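Local coordinates for SusD superfamily protein (Bacteroides thetaiotaomicron, PDB 3MCX) that is of unknown function but, as a SusD family protein of the bacterial outer membrane, probably takes part in glycan capture and binds zinc, at residues A[312-321]-A[329-337]; A[291-299]-A[431-439]. All blocks are in the same frame, centred on the assembly; numbering follows the deposited sequence.

How the contacts relate
Both contacts lie on the same side of the chain's centre, and their own centres are 14 Å apart. In sequence, 312-321 and 329-337 fall between the two segments of contact 2. Val333 joins the two contacts: its O meets Leu293 N at 2.7 Å, probably as a hydrogen bond, and its CG1 packs 3.5 Å from Trp437 CZ2. Lys332 O also touches Leu298 CD2, and Thr313 packs on Phe297 and Leu298 of helix 295-301. The zinc ion belongs to contact 1 alone. Contact 2 stays back from it: between nearest atoms, the Leu298 side chain is about 12 Å from the metal and the Trp437 side chain about 9 Å from that of His330.

Contact 1: residues A[312-321]-A[329-337]; sequences LTKESVIENN and MHEKVYLAK. With ZN (zinc ion), chain D.
Glu315, Glu319 and His330 grip one zinc ion. His330 gives ND1, 2.0 Å from the zinc. Glu319 OE1 binds at the same length, and Glu315 OE2 completes the three protein ligands. Each carboxylate uses one oxygen: Glu319 OE2 stays 2.9 Å from the zinc. Glu315 stretches out, with CG anti to the backbone N (chi1 -169°), and its carboxylate stands steeply to the imidazole. Glu319 folds back at chi2 (-69°) to reach the metal, and its carboxylate lies nearly coplanar with the ring. Asn320 OD1 lies at another part of the ring edge, 3.0 Å from His330 CE1.

The metal ties together the long loop of a beta hairpin, whose strands 313-314 and 334-335 run antiparallel. Lys314 and Tyr334 form the hydrogen-bonded pair, N to O in both directions. A third bond, Ala336 N to Leu312 O at 2.8 Å, extends the ladder. Opposite Lys314, Val333 and Tyr334 together make a classic beta bulge. Beyond the bulge a water bridges the backbones, accepting from Ser316 N and donating to Met329 O and Glu331 O.

The Tyr334 ring lies along the chain at Ser316, its CE1 3.4 Å from Ser316 CA. Lys314 O meets the ring at its edge. The hydroxyl reaches a second water, with OH 2.6 Å from its oxygen; Asn321 ND2 gives this water a weak bond and gives Ser316 OG a firmer one, ND2 to OG 2.9 Å. An alanine at Tyr334 is likely to open a gap against Ser316 and leave this water without its hydroxyl partner. At the far end of the hairpin Leu312 CD1 packs on the aliphatic chain of Lys337, 3.6 Å from CE, while Lys337 NZ turns away to the backbone O of Val415 and to the Glu417 carboxylate.

Contact 2: residues A[291-299]-A[431-439]; sequences LILSEDFLN and IERKGSWHL
Glu295 and Trp437 pack tightly where the first turn of helix 295-301 meets the type I beta turn 435-438. Ser294 is the N-cap of that helix, its OG accepting from Phe297 N and also bonded to Ala54 O. Glu295 CB stands over the six-membered ring of Trp437, 3.6 Å from its centroid, in a CH-pi contact. Trp437 CG sits between its backbone N and carbonyl carbon (chi1 56°), a turn that brings NE1 to Leu293 O. The bond from NE1 to that O is nearly straight (173°) and 2.9 Å long, in the ring plane and on a lone pair. Leu298 CD1 meets the ring at its edge, near CZ2.

Asp296 also grips the turn. Its OD1 takes two donors on opposite faces of the carboxylate: His438 NE2 at 2.8 Å and Gly435 N at 2.9 Å. On its syn lone pair OD2 accepts from Lys434 N at 3.0 Å. The His438 ring is fixed further by Tyr72, whose OH bonds ND1, and Arg433 CB lies over one ring face. Gly435 sits so close that a CB there would clash with Asp296 OD1.

The outer side is looser. Ser436 is exposed, and its OG makes at most a weak bond to Glu295 OE1; Ser436 N holds that oxygen more firmly at 2.9 Å. Lys434 is exposed and its NZ leads away from the helix, in a long salt bridge with Glu432 OE1. Nearby, a water donates to both Asp296 OD2 and Glu432 O.

Contact 1: residues A[312-321]-A[329-337]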
loop_
_atom_site.group_PDB
_atom_site.type_symbol
_atom_site.label_atom_id
_atom_site.label_comp_id
_atom_site.label_asym_id
_atom_site.label_seq_id
_atom_site.Cartn_x
_atom_site.Cartn_y
_atom_site.Cartn_z
ATOM N N LEU A 312 8.469 10.496 -14.525
ATOM C CA LEU A 312 7.873 9.170 -14.338
ATOM C C LEU A 312 6.663 8.905 -15.227
ATOM O O LEU A 312 6.069 7.840 -15.132
ATOM C CB LEU A 312 7.423 9.029 -12.877
ATOM C CG LEU A 312 8.561 8.995 -11.865
ATOM C CD1 LEU A 312 7.984 9.090 -10.459
ATOM C CD2 LEU A 312 9.453 7.789 -12.033
ATOM N N THR A 313 6.284 9.862 -16.074
ATOM C CA THR A 313 5.144 9.706 -16.992
ATOM C C THR A 313 5.690 9.589 -18.428
ATOM O O THR A 313 6.423 10.457 -18.902
ATOM C CB THR A 313 4.165 10.899 -16.878
ATOM O OG1 THR A 313 4.803 12.099 -17.329
ATOM C CG2 THR A 313 3.722 11.086 -15.417
ATOM N N LYS A 314 5.322 8.514 -19.121
ATOM C CA LYS A 314 5.879 8.159 -20.408
ATOM C C LYS A 314 4.752 7.864 -21.412
ATOM O O LYS A 314 3.759 7.247 -21.056
ATOM C CB LYS A 314 6.722 6.890 -20.238
ATOM C CG LYS A 314 7.786 6.976 -19.162
ATOM C CD LYS A 314 8.796 8.055 -19.514
ATOM C CE LYS A 314 9.944 8.125 -18.517
ATOM N NZ LYS A 314 10.798 9.354 -18.723
ATOM N N GLU A 315 4.965 8.219 -22.668
ATOM C CA GLU A 315 4.072 7.865 -23.723
ATOM C C GLU A 315 4.321 6.375 -24.076
ATOM O O GLU A 315 5.395 5.858 -23.833
ATOM C CB GLU A 315 4.446 8.725 -24.905
ATOM C CG GLU A 315 3.503 8.670 -25.964
ATOM C CD GLU A 315 3.902 9.346 -27.287
ATOM O OE1 GLU A 315 4.864 10.201 -27.466
ATOM O OE2 GLU A 315 3.121 8.980 -28.186
ATOM N N SER A 316 3.324 5.717 -24.647
ATOM C CA SER A 316 3.480 4.360 -25.177
ATOM C C SER A 316 4.687 4.229 -26.099
ATOM O O SER A 316 4.884 5.007 -27.029
ATOM C CB SER A 316 2.236 3.987 -25.983
ATOM O OG SER A 316 2.368 2.725 -26.621
ATOM N N VAL A 317 5.478 3.184 -25.857
ATOM C CA VAL A 317 6.601 2.891 -26.736
ATOM C C VAL A 317 6.116 2.369 -28.108
ATOM O O VAL A 317 6.843 2.409 -29.101
ATOM C CB VAL A 317 7.640 1.898 -26.115
ATOM C CG1 VAL A 317 8.255 2.463 -24.832
ATOM C CG2 VAL A 317 7.003 0.525 -25.845
ATOM N N ILE A 318 4.877 1.873 -28.160
ATOM C CA ILE A 318 4.223 1.598 -29.438
ATOM C C ILE A 318 3.567 2.895 -29.964
ATOM O O ILE A 318 2.593 3.371 -29.384
ATOM C CB ILE A 318 3.114 0.535 -29.313
ATOM C CG1 ILE A 318 3.682 -0.777 -28.729
ATOM C CG2 ILE A 318 2.404 0.321 -30.624
ATOM C CD1 ILE A 318 2.574 -1.738 -28.184
ATOM N N GLU A 319 4.111 3.489 -30.996
ATOM C CA GLU A 319 3.462 4.683 -31.549
ATOM C C GLU A 319 2.142 4.278 -32.193
ATOM O O GLU A 319 2.049 3.254 -32.842
ATOM C CB GLU A 319 4.360 5.473 -32.513
ATOM C CG GLU A 319 5.433 6.334 -31.791
ATOM C CD GLU A 319 4.881 7.518 -31.011
ATOM O OE1 GLU A 319 3.738 7.969 -31.310
ATOM O OE2 GLU A 319 5.592 7.943 -30.071
ATOM N N ASN A 320 1.140 5.131 -32.038
ATOM C CA ASN A 320 -0.171 4.952 -32.684
ATOM C C ASN A 320 -0.807 3.675 -32.107
ATOM O O ASN A 320 -1.386 2.888 -32.834
ATOM C CB ASN A 320 -0.060 4.940 -34.210
ATOM C CG ASN A 320 0.588 6.192 -34.741
ATOM O OD1 ASN A 320 0.360 7.272 -34.140
ATOM N ND2 ASN A 320 1.366 6.091 -35.797
ATOM N N ASN A 321 -0.698 3.544 -30.796
ATOM C CA ASN A 321 -1.122 2.332 -30.093
ATOM C C ASN A 321 -2.642 2.253 -30.013
ATOM O O ASN A 321 -3.265 3.036 -29.287
ATOM C CB ASN A 321 -0.492 2.354 -28.703
ATOM C CG ASN A 321 -0.676 1.046 -27.890
ATOM O OD1 ASN A 321 -1.478 0.182 -28.271
ATOM N ND2 ASN A 321 0.058 0.920 -26.791
HETATM N N MSE A 329 -4.041 8.100 -26.709
HETATM C CA MSE A 329 -3.085 7.476 -27.665
HETATM C C MSE A 329 -1.651 7.987 -27.520
HETATM O O MSE A 329 -0.676 7.143 -27.396
HETATM C CB MSE A 329 -3.558 7.653 -29.094
HETATM C CG MSE A 329 -2.642 6.993 -30.128
HETATM SE SE MSE A 329 -3.258 7.085 -31.930
HETATM C CE MSE A 329 -4.332 5.512 -31.918
ATOM N N HIS A 330 -1.478 9.313 -27.530
ATOM C CA HIS A 330 -0.135 9.935 -27.471
ATOM C C HIS A 330 0.106 10.646 -26.091
ATOM O O HIS A 330 1.090 11.409 -25.956
ATOM C CB HIS A 330 0.149 10.819 -28.685
ATOM C CG HIS A 330 0.104 10.056 -29.970
ATOM N ND1 HIS A 330 1.185 9.347 -30.487
ATOM C CD2 HIS A 330 -0.917 9.886 -30.841
ATOM C CE1 HIS A 330 0.799 8.758 -31.608
ATOM N NE2 HIS A 330 -0.457 9.088 -31.854
ATOM N N GLU A 331 -0.724 10.376 -25.106
ATOM C CA GLU A 331 -0.512 10.972 -23.821
ATOM C C GLU A 331 0.483 10.196 -22.955
ATOM O O GLU A 331 0.716 9.010 -23.167
ATOM C CB GLU A 331 -1.872 11.117 -23.117
ATOM C CG GLU A 331 -2.865 11.976 -23.868
ATOM C CD GLU A 331 -2.387 13.379 -24.018
ATOM O OE1 GLU A 331 -1.945 13.953 -22.992
ATOM O OE2 GLU A 331 -2.409 13.833 -25.177
ATOM N N LYS A 332 1.085 10.858 -21.986
ATOM C CA LYS A 332 2.092 10.242 -21.142
ATOM C C LYS A 332 1.457 9.444 -20.003
ATOM O O LYS A 332 1.607 9.768 -18.819
ATOM C CB LYS A 332 3.070 11.304 -20.654
ATOM C CG LYS A 332 3.840 11.934 -21.755
ATOM C CD LYS A 332 4.870 12.944 -21.233
ATOM C CE LYS A 332 5.633 13.606 -22.381
ATOM N NZ LYS A 332 6.801 14.359 -21.791
ATOM N N VAL A 333 0.755 8.371 -20.381
ATOM C CA VAL A 333 -0.071 7.638 -19.435
ATOM C C VAL A 333 0.593 6.396 -18.842
ATOM O O VAL A 333 -0.025 5.714 -18.048
ATOM C CB VAL A 333 -1.416 7.240 -20.085
ATOM C CG1 VAL A 333 -2.175 8.512 -20.524
ATOM C CG2 VAL A 333 -1.235 6.222 -21.268
ATOM N N TYR A 334 1.874 6.150 -19.133
ATOM C CA TYR A 334 2.550 4.998 -18.534
ATOM C C TYR A 334 3.394 5.470 -17.354
ATOM O O TYR A 334 4.155 6.432 -17.495
ATOM C CB TYR A 334 3.419 4.274 -19.579
ATOM C CG TYR A 334 2.565 3.618 -20.642
ATOM C CD1 TYR A 334 2.073 4.337 -21.668
ATOM C CD2 TYR A 334 2.219 2.256 -20.579
ATOM C CE1 TYR A 334 1.253 3.786 -22.627
ATOM C CE2 TYR A 334 1.386 1.685 -21.548
ATOM C CZ TYR A 334 0.948 2.440 -22.588
ATOM O OH TYR A 334 0.147 1.910 -23.593
ATOM N N LEU A 335 3.190 4.860 -16.191
ATOM C CA LEU A 335 3.932 5.192 -14.985
ATOM C C LEU A 335 5.225 4.401 -14.975
ATOM O O LEU A 335 5.166 3.166 -15.083
ATOM C CB LEU A 335 3.079 4.841 -13.759
ATOM C CG LEU A 335 3.709 5.180 -12.406
ATOM C CD1 LEU A 335 3.923 6.671 -12.289
ATOM C CD2 LEU A 335 2.893 4.593 -11.233
ATOM N N ALA A 336 6.364 5.057 -14.804
ATOM C CA ALA A 336 7.685 4.409 -14.927
ATOM C C ALA A 336 8.387 4.204 -13.565
ATOM O O ALA A 336 9.602 4.146 -13.507
ATOM C CB ALA A 336 8.579 5.203 -15.885
ATOM N N LYS A 337 7.635 4.115 -12.480
ATOM C CA LYS A 337 8.217 3.921 -11.159
ATOM C C LYS A 337 8.873 2.551 -10.940
ATOM O O LYS A 337 9.728 2.446 -10.094
ATOM C CB LYS A 337 7.192 4.129 -10.047
ATOM C CG LYS A 337 6.994 5.548 -9.687
ATOM C CD LYS A 337 6.175 5.681 -8.410
ATOM C CE LYS A 337 6.124 7.142 -8.059
ATOM N NZ LYS A 337 5.229 7.454 -6.944
HETATM ZN ZN ZN D . 3.103 9.461 -30.077
HETATM O O HOH W 1 0.681 6.895 -24.967
HETATM O O HOH W 2 0.479 5.682 -29.269
HETATM O O HOH W 3 0.882 -0.529 -24.266
#

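Contact 2: residues A[291-299]-A[431-439]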
loop_
_atom_site.group_PDB
_atom_site.type_symbol
_atom_site.label_atom_id
_atom_site.label_comp_id
_atom_site.label_asym_id
_atom_site.label_seq_id
_atom_site.Cartn_x
_atom_site.Cartn_y
_atom_site.Cartn_z
ATOM N N LEU A 291 -2.817 -1.020 -16.288
ATOM C CA LEU A 291 -2.793 0.179 -15.469
ATOM C C LEU A 291 -2.162 1.294 -16.270
ATOM O O LEU A 291 -1.046 1.151 -16.782
ATOM C CB LEU A 291 -2.026 -0.043 -14.173
ATOM C CG LEU A 291 -2.673 -1.026 -13.189
ATOM C CD1 LEU A 291 -1.646 -1.595 -12.229
ATOM C CD2 LEU A 291 -3.839 -0.404 -12.392
ATOM N N ILE A 292 -2.887 2.403 -16.381
ATOM C CA ILE A 292 -2.381 3.616 -17.000
ATOM C C ILE A 292 -2.824 4.789 -16.161
ATOM O O ILE A 292 -3.765 4.672 -15.369
ATOM C CB ILE A 292 -2.820 3.793 -18.454
ATOM C CG1 ILE A 292 -4.360 3.825 -18.620
ATOM C CG2 ILE A 292 -2.183 2.669 -19.349
ATOM C CD1 ILE A 292 -4.876 4.225 -20.007
ATOM N N LEU A 293 -2.155 5.922 -16.336
ATOM C CA LEU A 293 -2.502 7.154 -15.643
ATOM C C LEU A 293 -3.710 7.805 -16.294
ATOM O O LEU A 293 -3.849 7.779 -17.538
ATOM C CB LEU A 293 -1.302 8.096 -15.659
ATOM C CG LEU A 293 -0.025 7.536 -14.996
ATOM C CD1 LEU A 293 1.222 8.403 -15.281
ATOM C CD2 LEU A 293 -0.238 7.377 -13.473
ATOM N N SER A 294 -4.572 8.399 -15.469
ATOM C CA SER A 294 -5.736 9.116 -15.953
ATOM C C SER A 294 -5.408 10.560 -16.329
ATOM O O SER A 294 -4.359 11.111 -15.964
ATOM C CB SER A 294 -6.800 9.128 -14.877
ATOM O OG SER A 294 -6.382 9.967 -13.821
ATOM N N GLU A 295 -6.326 11.172 -17.025
ATOM C CA GLU A 295 -6.193 12.592 -17.314
ATOM C C GLU A 295 -6.296 13.415 -16.025
ATOM O O GLU A 295 -5.704 14.495 -15.917
ATOM C CB GLU A 295 -7.244 13.060 -18.308
ATOM C CG GLU A 295 -6.917 14.398 -18.925
ATOM C CD GLU A 295 -8.057 14.930 -19.750
ATOM O OE1 GLU A 295 -9.229 14.706 -19.326
ATOM O OE2 GLU A 295 -7.778 15.612 -20.795
ATOM N N ASP A 296 -7.039 12.921 -15.037
ATOM C CA ASP A 296 -7.053 13.597 -13.716
ATOM C C ASP A 296 -5.639 13.731 -13.187
ATOM O O ASP A 296 -5.270 14.791 -12.707
ATOM C CB ASP A 296 -7.919 12.860 -12.681
ATOM C CG ASP A 296 -9.272 12.424 -13.207
ATOM O OD1 ASP A 296 -9.359 11.526 -14.087
ATOM O OD2 ASP A 296 -10.270 12.979 -12.709
ATOM N N PHE A 297 -4.848 12.657 -13.237
ATOM C CA PHE A 297 -3.498 12.704 -12.742
ATOM C C PHE A 297 -2.603 13.618 -13.570
ATOM O O PHE A 297 -1.867 14.437 -13.028
ATOM C CB PHE A 297 -2.867 11.303 -12.709
ATOM C CG PHE A 297 -1.480 11.332 -12.128
ATOM C CD1 PHE A 297 -1.308 11.584 -10.777
ATOM C CD2 PHE A 297 -0.356 11.232 -12.944
ATOM C CE1 PHE A 297 -0.034 11.681 -10.223
ATOM C CE2 PHE A 297 0.895 11.342 -12.413
ATOM C CZ PHE A 297 1.061 11.572 -11.046
ATOM N N LEU A 298 -2.642 13.478 -14.888
ATOM C CA LEU A 298 -1.785 14.319 -15.737
ATOM C C LEU A 298 -2.132 15.780 -15.548
ATOM O O LEU A 298 -1.256 16.637 -15.494
ATOM C CB LEU A 298 -1.842 13.892 -17.220
ATOM C CG LEU A 298 -1.232 12.499 -17.510
ATOM C CD1 LEU A 298 -1.227 12.255 -19.033
ATOM C CD2 LEU A 298 0.177 12.343 -16.911
ATOM N N ASN A 299 -3.421 16.086 -15.458
ATOM C CA ASN A 299 -3.818 17.495 -15.250
ATOM C C ASN A 299 -3.243 17.996 -13.922
ATOM O O ASN A 299 -2.752 19.131 -13.834
ATOM C CB ASN A 299 -5.343 17.647 -15.259
ATOM C CG ASN A 299 -5.946 17.653 -16.665
ATOM O OD1 ASN A 299 -5.247 17.719 -17.681
ATOM N ND2 ASN A 299 -7.267 17.559 -16.713
ATOM N N ILE A 431 -14.583 10.377 -4.458
ATOM C CA ILE A 431 -13.613 10.053 -5.519
ATOM C C ILE A 431 -14.337 10.239 -6.832
ATOM O O ILE A 431 -15.358 9.590 -7.055
ATOM C CB ILE A 431 -13.179 8.614 -5.377
ATOM C CG1 ILE A 431 -12.345 8.436 -4.111
ATOM C CG2 ILE A 431 -12.373 8.206 -6.627
ATOM C CD1 ILE A 431 -12.301 6.987 -3.661
ATOM N N GLU A 432 -13.867 11.155 -7.690
ATOM C CA GLU A 432 -14.515 11.408 -8.984
ATOM C C GLU A 432 -13.513 11.114 -10.098
ATOM O O GLU A 432 -12.408 11.658 -10.120
ATOM C CB GLU A 432 -15.028 12.852 -9.116
ATOM C CG GLU A 432 -16.235 13.191 -8.223
ATOM C CD GLU A 432 -16.766 14.604 -8.459
ATOM O OE1 GLU A 432 -16.069 15.592 -8.115
ATOM O OE2 GLU A 432 -17.850 14.719 -9.051
ATOM N N ARG A 433 -13.913 10.245 -11.010
ATOM C CA ARG A 433 -13.128 9.917 -12.196
ATOM C C ARG A 433 -13.616 10.824 -13.329
ATOM O O ARG A 433 -14.601 10.508 -13.995
ATOM C CB ARG A 433 -13.342 8.441 -12.533
ATOM C CG ARG A 433 -12.671 7.458 -11.638
ATOM C CD ARG A 433 -13.400 7.134 -10.293
ATOM N NE ARG A 433 -12.664 6.040 -9.709
ATOM C CZ ARG A 433 -12.822 4.754 -10.009
ATOM N NH1 ARG A 433 -13.903 4.309 -10.632
ATOM N NH2 ARG A 433 -11.916 3.912 -9.600
ATOM N N LYS A 434 -12.937 11.958 -13.531
ATOM C CA LYS A 434 -13.399 12.995 -14.445
ATOM C C LYS A 434 -12.669 13.024 -15.789
ATOM O O LYS A 434 -13.194 13.541 -16.770
ATOM C CB LYS A 434 -13.285 14.392 -13.818
ATOM C CG LYS A 434 -14.258 14.619 -12.652
ATOM C CD LYS A 434 -14.442 16.103 -12.423
ATOM C CE LYS A 434 -14.581 16.443 -10.959
ATOM N NZ LYS A 434 -14.336 17.939 -10.709
ATOM N N GLY A 435 -11.489 12.422 -15.805
ATOM C CA GLY A 435 -10.635 12.435 -16.973
ATOM C C GLY A 435 -11.263 11.805 -18.194
ATOM O O GLY A 435 -12.022 10.840 -18.092
ATOM N N SER A 436 -10.922 12.325 -19.367
ATOM C CA SER A 436 -11.614 11.979 -20.604
ATOM C C SER A 436 -11.359 10.566 -21.131
ATOM O O SER A 436 -12.107 10.132 -22.027
ATOM C CB SER A 436 -11.321 13.003 -21.710
ATOM O OG SER A 436 -9.989 12.906 -22.131
ATOM N N TRP A 437 -10.330 9.879 -20.640
ATOM C CA TRP A 437 -10.123 8.495 -21.045
ATOM C C TRP A 437 -10.436 7.452 -20.002
ATOM O O TRP A 437 -10.123 6.286 -20.191
ATOM C CB TRP A 437 -8.760 8.268 -21.700
ATOM C CG TRP A 437 -7.515 8.664 -20.908
ATOM C CD1 TRP A 437 -6.832 7.909 -20.027
ATOM C CD2 TRP A 437 -6.792 9.904 -21.017
ATOM N NE1 TRP A 437 -5.739 8.587 -19.553
ATOM C CE2 TRP A 437 -5.702 9.824 -20.130
ATOM C CE3 TRP A 437 -6.959 11.068 -21.784
ATOM C CZ2 TRP A 437 -4.766 10.848 -20.006
ATOM C CZ3 TRP A 437 -6.037 12.099 -21.648
ATOM C CH2 TRP A 437 -4.958 11.981 -20.766
ATOM N N HIS A 438 -11.109 7.823 -18.915
ATOM C CA HIS A 438 -11.680 6.807 -18.075
ATOM C C HIS A 438 -12.583 5.923 -18.904
ATOM O O HIS A 438 -13.229 6.348 -19.887
ATOM C CB HIS A 438 -12.424 7.435 -16.907
ATOM C CG HIS A 438 -11.515 7.841 -15.790
ATOM N ND1 HIS A 438 -10.919 6.930 -14.936
ATOM C CD2 HIS A 438 -11.091 9.069 -15.392
ATOM C CE1 HIS A 438 -10.154 7.577 -14.067
ATOM N NE2 HIS A 438 -10.262 8.883 -14.311
ATOM N N LEU A 439 -12.667 4.668 -18.473
ATOM C CA LEU A 439 -13.397 3.705 -19.272
ATOM C C LEU A 439 -14.899 3.937 -19.227
ATOM O O LEU A 439 -15.440 4.340 -18.194
ATOM C CB LEU A 439 -13.110 2.285 -18.826
ATOM C CG LEU A 439 -11.656 1.906 -18.884
ATOM C CD1 LEU A 439 -11.474 0.367 -18.613
ATOM C CD2 LEU A 439 -10.968 2.335 -20.170
HETATM O O HOH W 4 -8.647 9.584 -17.865
HETATM O O HOH W 5 -10.865 13.796 -10.066
#